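Local atomic coordinates of SOXX (PDB entry 2C1D), a protein that forms the heme c-carrying SoxX subunit of SoxXA, the complex that initiates chemotrophic sulfur oxidation, and probably transfers electrons through that heme. Residues C44-A49 / P56-P61; A93-D98 / L120-I125; D98-P103 / E114-I119. One frame throughout, in Å; residues are numbered along the deposited sequence.

Contact 1. Residues C44-A49 / P56-P61. With HEC (heme c), chain O.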
loop_
_atom_site.group_PDB
_atom_site.type_symbol
_atom_site.label_atom_id
_atom_site.label_comp_id
_atom_site.label_asym_id
_atom_site.label_seq_id
_atom_site.Cartn_x
_atom_site.Cartn_y
_atom_site.Cartn_z
ATOM N N CYS B 44 0.090 -11.110 11.825
ATOM C CA CYS B 44 1.522 -10.922 12.054
ATOM C C CYS B 44 2.244 -12.095 12.726
ATOM O O CYS B 44 3.433 -12.293 12.454
ATOM C CB CYS B 44 1.737 -9.662 12.881
ATOM S SG CYS B 44 1.195 -8.187 12.006
ATOM N N HIS B 45 1.538 -12.854 13.579
ATOM C CA HIS B 45 2.093 -13.969 14.370
ATOM C C HIS B 45 1.521 -15.324 14.006
ATOM O O HIS B 45 0.310 -15.489 13.875
ATOM C CB HIS B 45 1.770 -13.833 15.874
ATOM C CG HIS B 45 2.309 -12.603 16.536
ATOM N ND1 HIS B 45 3.231 -11.775 15.952
ATOM C CD2 HIS B 45 2.041 -12.057 17.742
ATOM C CE1 HIS B 45 3.501 -10.774 16.770
ATOM N NE2 HIS B 45 2.778 -10.909 17.851
ATOM N N GLN B 46 2.389 -16.324 13.932
ATOM C CA GLN B 46 1.951 -17.709 13.887
ATOM C C GLN B 46 1.548 -18.132 15.299
ATOM O O GLN B 46 2.065 -17.613 16.269
ATOM C CB GLN B 46 3.087 -18.625 13.419
ATOM C CG GLN B 46 3.315 -18.664 11.916
ATOM C CD GLN B 46 4.685 -19.269 11.535
ATOM O OE1 GLN B 46 5.423 -19.752 12.409
ATOM N NE2 GLN B 46 5.023 -19.236 10.234
ATOM N N ILE B 47 0.606 -19.056 15.390
ATOM C CA ILE B 47 0.238 -19.682 16.647
ATOM C C ILE B 47 0.168 -21.179 16.399
ATOM O O ILE B 47 -0.828 -21.704 15.887
ATOM C CB ILE B 47 -1.113 -19.149 17.181
ATOM C CG1 ILE B 47 -1.156 -17.619 17.177
ATOM C CG2 ILE B 47 -1.349 -19.686 18.589
ATOM C CD1 ILE B 47 -2.471 -17.045 17.651
ATOM N N GLY B 48 1.258 -21.867 16.708
ATOM C CA GLY B 48 1.336 -23.308 16.496
ATOM C C GLY B 48 0.260 -24.107 17.207
ATOM O O GLY B 48 -0.228 -25.106 16.682
ATOM N N ALA B 49 -0.147 -23.641 18.379
ATOM C CA ALA B 49 -1.224 -24.272 19.132
ATOM C C ALA B 49 -2.570 -24.212 18.418
ATOM O O ALA B 49 -3.494 -24.913 18.794
ATOM C CB ALA B 49 -1.343 -23.644 20.506
ATOM N N PRO B 56 -1.140 -17.707 8.525
ATOM C CA PRO B 56 -0.517 -16.932 9.615
ATOM C C PRO B 56 0.651 -16.128 9.081
ATOM O O PRO B 56 1.354 -16.599 8.192
ATOM C CB PRO B 56 -0.026 -18.003 10.576
ATOM C CG PRO B 56 0.168 -19.214 9.696
ATOM C CD PRO B 56 -0.931 -19.161 8.689
ATOM N N GLY B 57 0.862 -14.930 9.613
ATOM C CA GLY B 57 1.902 -14.057 9.118
ATOM C C GLY B 57 3.273 -14.440 9.641
ATOM O O GLY B 57 3.385 -15.318 10.502
ATOM N N THR B 58 4.292 -13.765 9.128
ATOM C CA THR B 58 5.682 -13.971 9.532
ATOM C C THR B 58 6.329 -12.655 9.878
ATOM O O THR B 58 7.555 -12.525 9.807
ATOM C CB THR B 58 6.503 -14.656 8.411
ATOM O OG1 THR B 58 6.345 -13.945 7.169
ATOM C CG2 THR B 58 5.978 -16.051 8.128
ATOM N N ILE B 59 5.513 -11.679 10.265
ATOM C CA ILE B 59 6.008 -10.366 10.669
ATOM C C ILE B 59 6.791 -10.476 11.994
ATOM O O ILE B 59 7.832 -9.834 12.184
ATOM C CB ILE B 59 4.819 -9.407 10.847
ATOM C CG1 ILE B 59 4.078 -9.170 9.513
ATOM C CG2 ILE B 59 5.230 -8.075 11.520
ATOM C CD1 ILE B 59 4.883 -8.513 8.411
ATOM N N ALA B 60 6.261 -11.267 12.913
ATOM C CA ALA B 60 6.888 -11.418 14.212
ATOM C C ALA B 60 6.913 -12.872 14.606
ATOM O O ALA B 60 6.160 -13.669 14.065
ATOM C CB ALA B 60 6.132 -10.606 15.222
ATOM N N PRO B 61 7.781 -13.234 15.553
ATOM C CA PRO B 61 7.877 -14.626 16.011
ATOM C C PRO B 61 6.544 -15.223 16.512
ATOM O O PRO B 61 5.636 -14.481 16.944
ATOM C CB PRO B 61 8.909 -14.545 17.154
ATOM C CG PRO B 61 9.762 -13.364 16.806
ATOM C CD PRO B 61 8.745 -12.359 16.247
HETATM FE FE HEC O . 2.176 -8.833 18.537
HETATM C CHA HEC O . 5.275 -8.780 19.962
HETATM C CHB HEC O . 0.966 -10.622 21.143
HETATM C CHC HEC O . -0.935 -8.609 17.217
HETATM C CHD HEC O . 3.445 -7.370 15.665
HETATM N NA HEC O . 2.974 -9.544 20.259
HETATM C C1A HEC O . 4.285 -9.459 20.623
HETATM C C2A HEC O . 4.447 -10.204 21.851
HETATM C C3A HEC O . 3.250 -10.726 22.189
HETATM C C4A HEC O . 2.301 -10.301 21.177
HETATM C CMA HEC O . 2.855 -11.604 23.390
HETATM C CAA HEC O . 5.786 -10.314 22.583
HETATM C CBA HEC O . 6.792 -11.143 21.797
HETATM C CGA HEC O . 6.501 -12.553 22.147
HETATM O O1A HEC O . 6.735 -12.895 23.326
HETATM O O2A HEC O . 6.036 -13.331 21.280
HETATM N NB HEC O . 0.390 -9.506 19.053
HETATM C C1B HEC O . 0.074 -10.167 20.221
HETATM C C2B HEC O . -1.371 -10.285 20.322
HETATM C C3B HEC O . -1.905 -9.742 19.225
HETATM C C4B HEC O . -0.805 -9.232 18.426
HETATM C CMB HEC O . -2.105 -11.008 21.462
HETATM C CAB HEC O . -3.426 -9.638 18.907
HETATM C CBB HEC O . -4.110 -9.030 19.937
HETATM N NC HEC O . 1.374 -8.126 16.731
HETATM C C1C HEC O . 0.061 -8.131 16.417
HETATM C C2C HEC O . -0.073 -7.626 15.052
HETATM C C3C HEC O . 1.121 -7.142 14.674
HETATM C C4C HEC O . 2.075 -7.557 15.699
HETATM C CMC HEC O . -1.416 -7.307 14.376
HETATM C CAC HEC O . 1.536 -6.458 13.320
HETATM C CBC HEC O . 0.885 -5.369 12.888
HETATM N ND HEC O . 4.067 -8.148 17.910
HETATM C C1D HEC O . 4.366 -7.608 16.667
HETATM C C2D HEC O . 5.785 -7.336 16.608
HETATM C C3D HEC O . 6.349 -7.784 17.961
HETATM C C4D HEC O . 5.211 -8.280 18.686
HETATM C CMD HEC O . 6.592 -6.724 15.430
HETATM C CAD HEC O . 7.819 -7.757 18.471
HETATM C CBD HEC O . 8.046 -6.431 19.195
HETATM C CGD HEC O . 9.214 -5.658 18.618
HETATM O O1D HEC O . 8.979 -4.650 17.870
HETATM O O2D HEC O . 10.370 -6.083 18.926
HETATM O O HOH W 1 5.131 -15.734 12.735
HETATM O O HOH W 2 3.247 -18.524 7.852
#

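Contact 2. Residues A93-D98 / L120-I125. With HEC (heme c), chain O.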
loop_
_atom_site.group_PDB
_atom_site.type_symbol
_atom_site.label_atom_id
_atom_site.label_comp_id
_atom_site.label_asym_id
_atom_site.label_seq_id
_atom_site.Cartn_x
_atom_site.Cartn_y
_atom_site.Cartn_z
ATOM N N ALA B 93 -1.506 -0.779 19.133
ATOM C CA ALA B 93 -2.024 -0.787 20.499
ATOM C C ALA B 93 -3.486 -1.107 20.410
ATOM O O ALA B 93 -4.224 -0.446 19.678
ATOM C CB ALA B 93 -1.827 0.560 21.164
ATOM N N PHE B 94 -3.902 -2.125 21.149
ATOM C CA PHE B 94 -5.292 -2.566 21.105
ATOM C C PHE B 94 -6.211 -1.874 22.104
ATOM O O PHE B 94 -7.422 -2.011 22.005
ATOM C CB PHE B 94 -5.344 -4.080 21.212
ATOM C CG PHE B 94 -4.858 -4.763 19.963
ATOM C CD1 PHE B 94 -3.538 -5.135 19.827
ATOM C CD2 PHE B 94 -5.728 -5.007 18.909
ATOM C CE1 PHE B 94 -3.086 -5.754 18.637
ATOM C CE2 PHE B 94 -5.283 -5.637 17.735
ATOM C CZ PHE B 94 -3.962 -6.004 17.616
ATOM N N TYR B 95 -5.648 -1.051 22.986
ATOM C CA TYR B 95 -6.431 -0.332 23.999
ATOM C C TYR B 95 -5.985 1.130 24.072
ATOM O O TYR B 95 -5.560 1.622 25.116
ATOM C CB TYR B 95 -6.302 -1.043 25.361
ATOM C CG TYR B 95 -7.447 -0.792 26.312
ATOM C CD1 TYR B 95 -8.754 -1.164 25.983
ATOM C CD2 TYR B 95 -7.232 -0.197 27.557
ATOM C CE1 TYR B 95 -9.825 -0.938 26.867
ATOM C CE2 TYR B 95 -8.292 0.002 28.451
ATOM C CZ TYR B 95 -9.579 -0.381 28.102
ATOM O OH TYR B 95 -10.619 -0.166 28.971
ATOM N N LYS B 96 -6.082 1.811 22.932
ATOM C CA LYS B 96 -5.592 3.169 22.762
ATOM C C LYS B 96 -6.606 3.945 21.965
ATOM O O LYS B 96 -7.173 3.440 20.994
ATOM C CB LYS B 96 -4.253 3.193 22.020
ATOM C CG LYS B 96 -3.605 4.565 21.936
ATOM C CD LYS B 96 -2.201 4.468 21.320
ATOM C CE LYS B 96 -1.551 5.834 21.095
ATOM N NZ LYS B 96 -0.108 5.663 20.724
ATOM N N VAL B 97 -6.860 5.174 22.382
ATOM C CA VAL B 97 -7.987 5.910 21.837
ATOM C C VAL B 97 -7.645 7.269 21.267
ATOM O O VAL B 97 -8.472 7.886 20.609
ATOM C CB VAL B 97 -9.098 6.073 22.897
ATOM C CG1 VAL B 97 -9.656 4.721 23.296
ATOM C CG2 VAL B 97 -8.580 6.846 24.113
ATOM N N ASP B 98 -6.426 7.741 21.477
ATOM C CA ASP B 98 -6.059 9.053 20.952
ATOM C C ASP B 98 -4.555 9.178 20.746
ATOM O O ASP B 98 -3.799 8.248 21.037
ATOM C CB ASP B 98 -6.625 10.169 21.854
ATOM C CG ASP B 98 -5.934 10.262 23.230
ATOM O OD1 ASP B 98 -5.117 9.393 23.600
ATOM O OD2 ASP B 98 -6.158 11.199 24.020
ATOM N N LEU B 120 -9.880 -3.223 20.702
ATOM C CA LEU B 120 -10.491 -4.222 21.555
ATOM C C LEU B 120 -11.043 -3.569 22.834
ATOM O O LEU B 120 -10.446 -2.639 23.359
ATOM C CB LEU B 120 -9.443 -5.261 21.914
ATOM C CG LEU B 120 -8.886 -6.107 20.758
ATOM C CD1 LEU B 120 -7.801 -7.044 21.296
ATOM C CD2 LEU B 120 -9.974 -6.908 20.116
ATOM N N ASN B 121 -12.173 -4.052 23.343
ATOM C CA ASN B 121 -12.664 -3.556 24.633
ATOM C C ASN B 121 -11.877 -4.213 25.792
ATOM O O ASN B 121 -11.058 -5.085 25.563
ATOM C CB ASN B 121 -14.200 -3.674 24.748
ATOM C CG ASN B 121 -14.709 -5.105 24.765
ATOM O OD1 ASN B 121 -15.732 -5.454 24.119
ATOM N ND2 ASN B 121 -14.051 -5.935 25.525
ATOM N N ALA B 122 -12.121 -3.799 27.024
ATOM C CA ALA B 122 -11.282 -4.237 28.174
ATOM C C ALA B 122 -11.371 -5.715 28.472
ATOM O O ALA B 122 -10.364 -6.344 28.768
ATOM C CB ALA B 122 -11.594 -3.426 29.409
ATOM N N GLN B 123 -12.571 -6.286 28.387
ATOM C CA GLN B 123 -12.750 -7.708 28.632
ATOM C C GLN B 123 -12.119 -8.530 27.514
ATOM O O GLN B 123 -11.601 -9.616 27.775
ATOM C CB GLN B 123 -14.241 -8.089 28.779
ATOM C CG GLN B 123 -14.477 -9.527 29.218
ATOM C CD GLN B 123 -13.798 -9.854 30.536
ATOM O OE1 GLN B 123 -13.127 -10.903 30.679
ATOM N NE2 GLN B 123 -13.944 -8.959 31.495
ATOM N N GLN B 124 -12.168 -8.026 26.281
ATOM C CA GLN B 124 -11.507 -8.712 25.157
ATOM C C GLN B 124 -10.001 -8.834 25.420
ATOM O O GLN B 124 -9.419 -9.903 25.205
ATOM C CB GLN B 124 -11.768 -7.974 23.839
ATOM C CG GLN B 124 -13.192 -8.295 23.324
ATOM C CD GLN B 124 -13.625 -7.445 22.168
ATOM O OE1 GLN B 124 -13.100 -6.380 21.961
ATOM N NE2 GLN B 124 -14.607 -7.917 21.425
ATOM N N ILE B 125 -9.403 -7.762 25.933
ATOM C CA ILE B 125 -7.985 -7.788 26.299
ATOM C C ILE B 125 -7.752 -8.869 27.354
ATOM O O ILE B 125 -6.815 -9.649 27.237
ATOM C CB ILE B 125 -7.471 -6.411 26.845
ATOM C CG1 ILE B 125 -7.690 -5.255 25.871
ATOM C CG2 ILE B 125 -5.971 -6.513 27.269
ATOM C CD1 ILE B 125 -6.804 -5.179 24.743
HETATM FE FE HEC O . 2.176 -8.833 18.537
HETATM C CHA HEC O . 5.275 -8.780 19.962
HETATM C CHB HEC O . 0.966 -10.622 21.143
HETATM C CHC HEC O . -0.935 -8.609 17.217
HETATM C CHD HEC O . 3.445 -7.370 15.665
HETATM N NA HEC O . 2.974 -9.544 20.259
HETATM C C1A HEC O . 4.285 -9.459 20.623
HETATM C C2A HEC O . 4.447 -10.204 21.851
HETATM C C3A HEC O . 3.250 -10.726 22.189
HETATM C C4A HEC O . 2.301 -10.301 21.177
HETATM C CMA HEC O . 2.855 -11.604 23.390
HETATM C CAA HEC O . 5.786 -10.314 22.583
HETATM C CBA HEC O . 6.792 -11.143 21.797
HETATM C CGA HEC O . 6.501 -12.553 22.147
HETATM O O1A HEC O . 6.735 -12.895 23.326
HETATM O O2A HEC O . 6.036 -13.331 21.280
HETATM N NB HEC O . 0.390 -9.506 19.053
HETATM C C1B HEC O . 0.074 -10.167 20.221
HETATM C C2B HEC O . -1.371 -10.285 20.322
HETATM C C3B HEC O . -1.905 -9.742 19.225
HETATM C C4B HEC O . -0.805 -9.232 18.426
HETATM C CMB HEC O . -2.105 -11.008 21.462
HETATM C CAB HEC O . -3.426 -9.638 18.907
HETATM C CBB HEC O . -4.110 -9.030 19.937
HETATM N NC HEC O . 1.374 -8.126 16.731
HETATM C C1C HEC O . 0.061 -8.131 16.417
HETATM C C2C HEC O . -0.073 -7.626 15.052
HETATM C C3C HEC O . 1.121 -7.142 14.674
HETATM C C4C HEC O . 2.075 -7.557 15.699
HETATM C CMC HEC O . -1.416 -7.307 14.376
HETATM C CAC HEC O . 1.536 -6.458 13.320
HETATM C CBC HEC O . 0.885 -5.369 12.888
HETATM N ND HEC O . 4.067 -8.148 17.910
HETATM C C1D HEC O . 4.366 -7.608 16.667
HETATM C C2D HEC O . 5.785 -7.336 16.608
HETATM C C3D HEC O . 6.349 -7.784 17.961
HETATM C C4D HEC O . 5.211 -8.280 18.686
HETATM C CMD HEC O . 6.592 -6.724 15.430
HETATM C CAD HEC O . 7.819 -7.757 18.471
HETATM C CBD HEC O . 8.046 -6.431 19.195
HETATM C CGD HEC O . 9.214 -5.658 18.618
HETATM O O1D HEC O . 8.979 -4.650 17.870
HETATM O O2D HEC O . 10.370 -6.083 18.926
#

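Contact 3. Residues D98-P103 / E114-I119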
loop_
_atom_site.group_PDB
_atom_site.type_symbol
_atom_site.label_atom_id
_atom_site.label_comp_id
_atom_site.label_asym_id
_atom_site.label_seq_id
_atom_site.Cartn_x
_atom_site.Cartn_y
_atom_site.Cartn_z
ATOM N N ASP B 98 -6.426 7.741 21.477
ATOM C CA ASP B 98 -6.059 9.053 20.952
ATOM C C ASP B 98 -4.555 9.178 20.746
ATOM O O ASP B 98 -3.799 8.248 21.037
ATOM C CB ASP B 98 -6.625 10.169 21.854
ATOM C CG ASP B 98 -5.934 10.262 23.230
ATOM O OD1 ASP B 98 -5.117 9.393 23.600
ATOM O OD2 ASP B 98 -6.158 11.199 24.020
ATOM N N GLY B 99 -4.118 10.329 20.250
ATOM C CA GLY B 99 -2.714 10.583 19.949
ATOM C C GLY B 99 -2.325 10.094 18.553
ATOM O O GLY B 99 -1.156 9.781 18.292
ATOM N N PHE B 100 -3.304 10.017 17.659
ATOM C CA PHE B 100 -3.061 9.500 16.303
ATOM C C PHE B 100 -2.908 10.615 15.293
ATOM O O PHE B 100 -3.328 11.770 15.516
ATOM C CB PHE B 100 -4.213 8.585 15.865
ATOM C CG PHE B 100 -4.472 7.473 16.807
ATOM C CD1 PHE B 100 -5.730 7.308 17.390
ATOM C CD2 PHE B 100 -3.470 6.576 17.119
ATOM C CE1 PHE B 100 -5.971 6.277 18.276
ATOM C CE2 PHE B 100 -3.698 5.540 18.001
ATOM C CZ PHE B 100 -4.940 5.395 18.602
ATOM N N VAL B 101 -2.291 10.259 14.170
ATOM C CA VAL B 101 -2.187 11.134 13.037
ATOM C C VAL B 101 -3.264 10.745 12.013
ATOM O O VAL B 101 -3.328 9.586 11.562
ATOM C CB VAL B 101 -0.784 11.076 12.400
ATOM C CG1 VAL B 101 -0.637 12.161 11.374
ATOM C CG2 VAL B 101 0.313 11.186 13.472
ATOM N N ARG B 102 -4.122 11.702 11.683
ATOM C CA ARG B 102 -5.285 11.476 10.831
ATOM C C ARG B 102 -6.135 10.334 11.355
ATOM O O ARG B 102 -6.330 9.319 10.672
ATOM C CB ARG B 102 -4.852 11.204 9.395
ATOM C CG ARG B 102 -4.096 12.356 8.733
ATOM C CD ARG B 102 -3.897 12.169 7.236
ATOM N NE ARG B 102 -5.127 12.296 6.433
ATOM C CZ ARG B 102 -5.576 13.418 5.878
ATOM N NH1 ARG B 102 -6.691 13.399 5.182
ATOM N NH2 ARG B 102 -4.928 14.556 5.994
ATOM N N PRO B 103 -6.646 10.460 12.583
ATOM C CA PRO B 103 -7.446 9.377 13.146
ATOM C C PRO B 103 -8.652 9.116 12.261
ATOM O O PRO B 103 -9.324 10.068 11.783
ATOM C CB PRO B 103 -7.844 9.900 14.543
ATOM C CG PRO B 103 -7.746 11.379 14.447
ATOM C CD PRO B 103 -6.567 11.616 13.502
ATOM N N GLU B 114 -11.406 11.821 18.107
ATOM C CA GLU B 114 -10.818 11.237 19.288
ATOM C C GLU B 114 -11.578 11.782 20.493
ATOM O O GLU B 114 -12.007 12.938 20.455
ATOM C CB GLU B 114 -9.336 11.588 19.369
ATOM C CG GLU B 114 -8.540 10.865 18.298
ATOM C CD GLU B 114 -7.080 11.266 18.236
ATOM O OE1 GLU B 114 -6.286 10.501 17.672
ATOM O OE2 GLU B 114 -6.722 12.343 18.728
ATOM N N PRO B 115 -11.747 10.988 21.557
ATOM C CA PRO B 115 -11.241 9.610 21.643
ATOM C C PRO B 115 -12.043 8.649 20.809
ATOM O O PRO B 115 -13.269 8.690 20.794
ATOM C CB PRO B 115 -11.379 9.266 23.135
ATOM C CG PRO B 115 -12.437 10.179 23.652
ATOM C CD PRO B 115 -12.451 11.396 22.788
ATOM N N LEU B 116 -11.319 7.795 20.101
ATOM C CA LEU B 116 -11.878 6.676 19.366
ATOM C C LEU B 116 -12.278 5.545 20.303
ATOM O O LEU B 116 -11.721 5.408 21.409
ATOM C CB LEU B 116 -10.808 6.133 18.419
ATOM C CG LEU B 116 -10.712 6.603 16.966
ATOM C CD1 LEU B 116 -11.286 7.980 16.696
ATOM C CD2 LEU B 116 -9.289 6.455 16.438
ATOM N N ALA B 117 -13.182 4.685 19.852
ATOM C CA ALA B 117 -13.294 3.367 20.475
ATOM C C ALA B 117 -11.947 2.648 20.350
ATOM O O ALA B 117 -11.318 2.681 19.278
ATOM C CB ALA B 117 -14.376 2.529 19.805
ATOM N N PRO B 118 -11.517 1.955 21.396
ATOM C CA PRO B 118 -10.295 1.153 21.288
ATOM C C PRO B 118 -10.577 -0.031 20.367
ATOM O O PRO B 118 -11.745 -0.406 20.198
ATOM C CB PRO B 118 -10.054 0.683 22.721
ATOM C CG PRO B 118 -11.413 0.631 23.323
ATOM C CD PRO B 118 -12.145 1.807 22.723
ATOM N N ILE B 119 -9.541 -0.594 19.760
ATOM C CA ILE B 119 -9.758 -1.689 18.817
ATOM C C ILE B 119 -10.388 -2.899 19.528
ATOM O O ILE B 119 -11.302 -3.534 19.021
ATOM C CB ILE B 119 -8.431 -2.065 18.087
ATOM C CG1 ILE B 119 -7.912 -0.854 17.277
ATOM C CG2 ILE B 119 -8.633 -3.346 17.217
ATOM C CD1 ILE B 119 -6.446 -0.980 16.868
HETATM O O HOH W 3 -4.522 13.171 17.412
#

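Contact 1. Residues C44-A49 / P56-P61
Ile59 lays its CB against CB of Cys44 at 3.7 Å, while CG1 and CG2 reach past it to the thioether sulfur. Cys44 is the second cysteine of the CXXCH motif; its SG lies anti to the carbonyl carbon (chi1 -64°) and is bonded to CAC of heme c at 2.2 Å. An alanine in place of Ile59 would keep the CB contact but would probably open a gap beside Cys44 SG and lose packing on Phe90 and on Met191 of the SoxA chain. Next door, His45 NE2 coordinates the iron at 2.3 Å, with Met91 as the other axial ligand. Pro61 O stands over one face of the imidazole, and heme atom C1C lies over the other. Buried His45 ND1 has no polar partner in the model. The backbones are tied by Ala60 N, which donates to Cys44 O at 3.0 Å. One water accepts from Gln46 N and donates to both Gly57 O and Ala60 O, bridging the two segments through three backbone atoms. Farther out, the Gln46 side chain slants across Pro56, with Gln46 CG 3.7 Å from Pro56 CB. A second water joins Gln46 NE2 to Pro56 O. Thr58 OG1 is hydrogen-bonded to Met191 N of the SoxA chain. Both segments belong to the irregular heme-binding loop between helix 26-33 and helix 66-69.

Contact 2. Residues A93-D98 / L120-I125
Different first torsions part two neighbouring side chains: Phe94 has CG anti to its carbonyl carbon (chi1 -72°), whereas Tyr95 has CG anti to its backbone N (chi1 -156°); the Phe94 ring meets Leu120 and the Tyr95 ring extends to Ala122. The Phe94 and Leu120 side chains run side by side in the same direction, with ring atom CD2 of Phe94 3.8 Å from Leu120 CD1. Heme vinyl-derived carbon CBB lies over one ring face, toward the rim, 3.7 Å from Phe94 CE1. Ile125 adds its CD1 methyl to CB of Phe94 at 4.0 Å, and the same methyl faces CB of Tyr95. The Tyr95 ring meets Leu120 O at its edge, in the ring plane, with Tyr95 CD1 3.5 Å from that oxygen. Its far end rests on the helix start, Tyr95 OH lying 3.4 Å from Ala122 CB, while the hydroxyl itself is hydrogen-bonded to Thr3 O. A backbone hydrogen bond, Leu120 N to Phe94 O at 3.0 Å, joins the segments. Asn121 occupies the N-cap position, and Gln124 OE1 accepts from Asn121 N at 2.9 Å. Behind the contact, Leu120 touches Ile32 of helix 26-33 and Ile125 touches Val79 of helix 72-81. The arrangement belongs to the cytochrome c fold: the chain just beyond the methionine ligand packs on the start of the C-terminal helix and places an aromatic ring against the heme.

Contact 3. Residues D98-P103 / E114-I119
Glu114 OE1 accepts the backbone N-H of Phe100, with Phe100 N at 3.0 Å, through its syn lone pair, the N-H...O angle being 155°. This bond draws together two parts of the long irregular loop that joins helix 72-81 to helix 122-133 in the cytochrome c fold. The other carboxylate oxygen, OE2, receives a bond from a water at 2.7 Å, and that water also donates to Phe100 O. The carboxylate is therefore held at both oxygens by one residue's backbone, directly at one and through solvent at the other. The Glu114 chain, extended beyond CG, crosses Pro103 at about a right angle, with Pro103 CB 3.5 Å from Glu114 OE1. Toward Asp98, CB of that residue sits 3.8 Å from Glu114 CD, but its own carboxylate turns off to a salt bridge with Lys6, which would probably ease the repulsion between the two acids. Gly99 makes the bend between Asp98 and Phe100 at a positive phi of 86°, where a side chain would collide with Asp98 O. At the subunit interface, Phe100 packs on Gly174 and Leu116 on Gln175 of the SoxA chain. The Phe100 ring is turned 64° from the Glu114 carboxylate plane, and the Leu116 side chain lies aslant to the ring, its CD2 methyl 3.8 Å from Phe100 CD1.

In the fold
Contacts 1 and 2 both touch the heme, yet their centres are 21 Å apart and they do not meet. Contact 1, partly buried, supplies a covalent thioether link and an axial iron ligand and is bridged by waters; contact 2, mostly buried, offers an apolar ring and is the one that includes a helix. Contact 3 is a surface contact away from the heme-binding residues, held by a carboxylate and lying against the SoxA chain. It lies within the loop between the two segments of contact 2, sharing Asp98, and the two meet through a probable hydrogen bond between Val97 O and Leu116 N and through packing of Phe94 on Ile119. SoxA also borders contact 1 at Thr58 and Ile59.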